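Local coordinates for putative uncharacterized protein TTHA0988 (Thermus thermophilus, PDB 3OEP) that is of unknown function, a KipI-KipA homologue with cyclophilin-like domains that was once incorrectly annotated as an allophanate hydrolase, at residues A[328-332]-A[481-485]. Residues are numbered along the deposited sequence; the frame is centred on the assembly and turned at random.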
ATOM      1  N   PRO A 328      10.662  18.614  15.518  1.00 38.65           N
ATOM      2  CA  PRO A 328       9.656  17.598  15.325  1.00 37.82           C
ATOM      3  C   PRO A 328       9.513  17.272  13.848  1.00 34.53           C
ATOM      4  O   PRO A 328       9.885  18.070  12.972  1.00 35.57           O
ATOM      5  CB  PRO A 328       8.384  18.258  15.864  1.00 39.52           C
ATOM      6  CG  PRO A 328       8.579  19.695  15.598  1.00 41.00           C
ATOM      7  CD  PRO A 328      10.062  19.944  15.739  1.00 40.67           C
ATOM      8  N   GLY A 329       8.973  16.097  13.584  1.00 31.18           N
ATOM      9  CA  GLY A 329       8.785  15.643  12.230  1.00 26.29           C
ATOM     10  C   GLY A 329       9.881  14.676  11.870  1.00 22.80           C
ATOM     11  O   GLY A 329      10.904  14.570  12.552  1.00 21.34           O
ATOM     12  N   VAL A 330       9.644  13.945  10.795  1.00 18.79           N
ATOM     13  CA  VAL A 330      10.562  12.917  10.362  1.00 18.74           C
ATOM     14  C   VAL A 330      10.703  12.812   8.860  1.00 15.67           C
ATOM     15  O   VAL A 330      11.591  12.114   8.408  1.00 17.57           O
ATOM     16  CB  VAL A 330      10.139  11.525  10.872  1.00 20.96           C
ATOM     17  CG1 VAL A 330      10.190  11.479  12.384  1.00 27.45           C
ATOM     18  CG2 VAL A 330       8.756  11.156  10.353  1.00 22.24           C
ATOM     19  N   ARG A 331       9.857  13.505   8.094  1.00 14.67           N
ATOM     20  CA  ARG A 331       9.739  13.236   6.660  1.00 13.41           C
ATOM     21  C   ARG A 331       9.934  14.492   5.821  1.00 13.49           C
ATOM     22  O   ARG A 331       9.198  15.466   5.950  1.00 13.45           O
ATOM     23  CB  ARG A 331       8.383  12.607   6.370  1.00 15.19           C
ATOM     24  CG  ARG A 331       8.241  11.958   5.006  1.00 16.51           C
ATOM     25  CD  ARG A 331       6.984  11.078   4.963  1.00 18.72           C
ATOM     26  NE  ARG A 331       6.984  10.132   6.081  1.00 18.52           N
ATOM     27  CZ  ARG A 331       7.507   8.908   6.072  1.00 13.45           C
ATOM     28  NH1 ARG A 331       8.024   8.383   4.971  1.00 19.00           N
ATOM     29  NH2 ARG A 331       7.469   8.183   7.181  1.00 16.71           N
ATOM     30  N   GLY A 332      10.937  14.443   4.954  1.00 13.96           N
ATOM     31  CA  GLY A 332      11.277  15.560   4.082  1.00 13.96           C
ATOM     32  C   GLY A 332      11.091  15.217   2.618  1.00 12.48           C
ATOM     33  O   GLY A 332      11.024  14.033   2.244  1.00 11.60           O
ATOM     34  N   GLY A 481       1.804  11.351   8.442  1.00 14.85           N
ATOM     35  CA  GLY A 481       3.001  11.320   7.608  1.00 15.64           C
ATOM     36  C   GLY A 481       4.243  11.828   8.330  1.00 16.44           C
ATOM     37  O   GLY A 481       5.360  11.623   7.860  1.00 18.35           O
ATOM     38  N   GLN A 482       4.048  12.496   9.468  1.00 14.20           N
ATOM     39  CA  GLN A 482       5.142  13.047  10.263  1.00 13.96           C
ATOM     40  C   GLN A 482       5.202  12.421  11.659  1.00 14.38           C
ATOM     41  O   GLN A 482       5.895  12.932  12.542  1.00 16.12           O
ATOM     42  CB  GLN A 482       4.971  14.561  10.377  1.00 15.14           C
ATOM     43  CG  GLN A 482       5.062  15.283   9.031  1.00 15.61           C
ATOM     44  CD  GLN A 482       6.434  15.169   8.395  1.00 16.02           C
ATOM     45  OE1 GLN A 482       7.425  14.866   9.070  1.00 15.76           O
ATOM     46  NE2 GLN A 482       6.508  15.442   7.095  1.00 14.25           N
ATOM     47  N   ALA A 483       4.502  11.302  11.839  1.00 14.17           N
ATOM     48  CA  ALA A 483       4.465  10.618  13.129  1.00 15.61           C
ATOM     49  C   ALA A 483       5.811   9.964  13.434  1.00 16.14           C
ATOM     50  O   ALA A 483       6.511   9.501  12.526  1.00 16.94           O
ATOM     51  CB  ALA A 483       3.360   9.567  13.139  1.00 15.64           C
ATOM     52  N   ARG A 484       6.167   9.957  14.713  1.00 15.45           N
ATOM     53  CA  ARG A 484       7.323   9.222  15.206  1.00 16.18           C
ATOM     54  C   ARG A 484       7.007   8.689  16.601  1.00 15.12           C
ATOM     55  O   ARG A 484       6.098   9.195  17.262  1.00 13.97           O
ATOM     56  CB  ARG A 484       8.558  10.121  15.225  1.00 18.96           C
ATOM     57  CG  ARG A 484       8.383  11.442  15.936  1.00 20.46           C
ATOM     58  CD  ARG A 484       9.585  12.360  15.682  1.00 28.26           C
ATOM     59  NE  ARG A 484      10.826  11.824  16.248  1.00 26.27           N
ATOM     60  CZ  ARG A 484      12.052  12.255  15.953  1.00 30.90           C
ATOM     61  NH1 ARG A 484      12.242  13.236  15.068  1.00 30.56           N
ATOM     62  NH2 ARG A 484      13.106  11.693  16.544  1.00 30.90           N
ATOM     63  N   PRO A 485       7.742   7.653  17.051  1.00 15.91           N
ATOM     64  CA  PRO A 485       7.497   7.094  18.379  1.00 16.50           C
ATOM     65  C   PRO A 485       7.480   8.151  19.477  1.00 15.47           C
ATOM     66  O   PRO A 485       8.353   9.021  19.503  1.00 18.26           O
ATOM     67  CB  PRO A 485       8.678   6.136  18.575  1.00 16.24           C
ATOM     68  CG  PRO A 485       9.025   5.706  17.210  1.00 17.88           C
ATOM     69  CD  PRO A 485       8.816   6.927  16.347  1.00 18.05           C
TER
HETATM   70  O   HOH W   1       6.580  14.420  14.772  1.00 18.55           O
HETATM   71  O   HOH W   2       6.179   8.875   9.822  1.00 24.34           O
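At the buried seam between two beta-sheet units of the KipA-like half, the carboxamide of Gln482 bonds to the backbone where strand 331-336 begins. Gln482 lies in the loop between helix 477-480 and strand 488-492. Its OE1 accepts two backbone N-H groups: Val330 N, 3.0 Å away, lies nearly along the C=O axis, whereas Arg331 N, tilted from the amide plane, makes a more bent bond. On the other branch, Gln482 NE2 gives an almost straight bond (172°) to Arg331 O at 2.9 Å, with the acceptor in the amide plane. The Gln482 side chain bends at chi2 (-65°), which turns the carboxamide toward the strand. NE2 also bonds to Asp254; with the two bonds at OE1, this holds the amide against rotation. An alanine here would probably leave Val330 N, Arg331 N and Arg331 O without these partners and open a gap beside the strand. Arg331 reaches back: its NE bonds to Gly481 O at 2.8 Å, the oxygen lying at the guanidinium edge. Its NH1 forms a salt bridge with Glu275, and a water accepts from NH2 and probably donates to Ala483 O. Farther along, Val330 CG1 packs on Arg484 CD at 3.5 Å. A bend at chi3 (-65°) brings Arg484 NH1 to Gly329 O at 3.1 Å, a rather bent bond (139°). A second water donates to Gln482 O and accepts weakly from Gly329 N. Side chains from both segments thus bond to backbone across the seam, joining the five-stranded antiparallel sheet of strand 331-336 to the sheet of strand 488-492, probably the cyclophilin-like part.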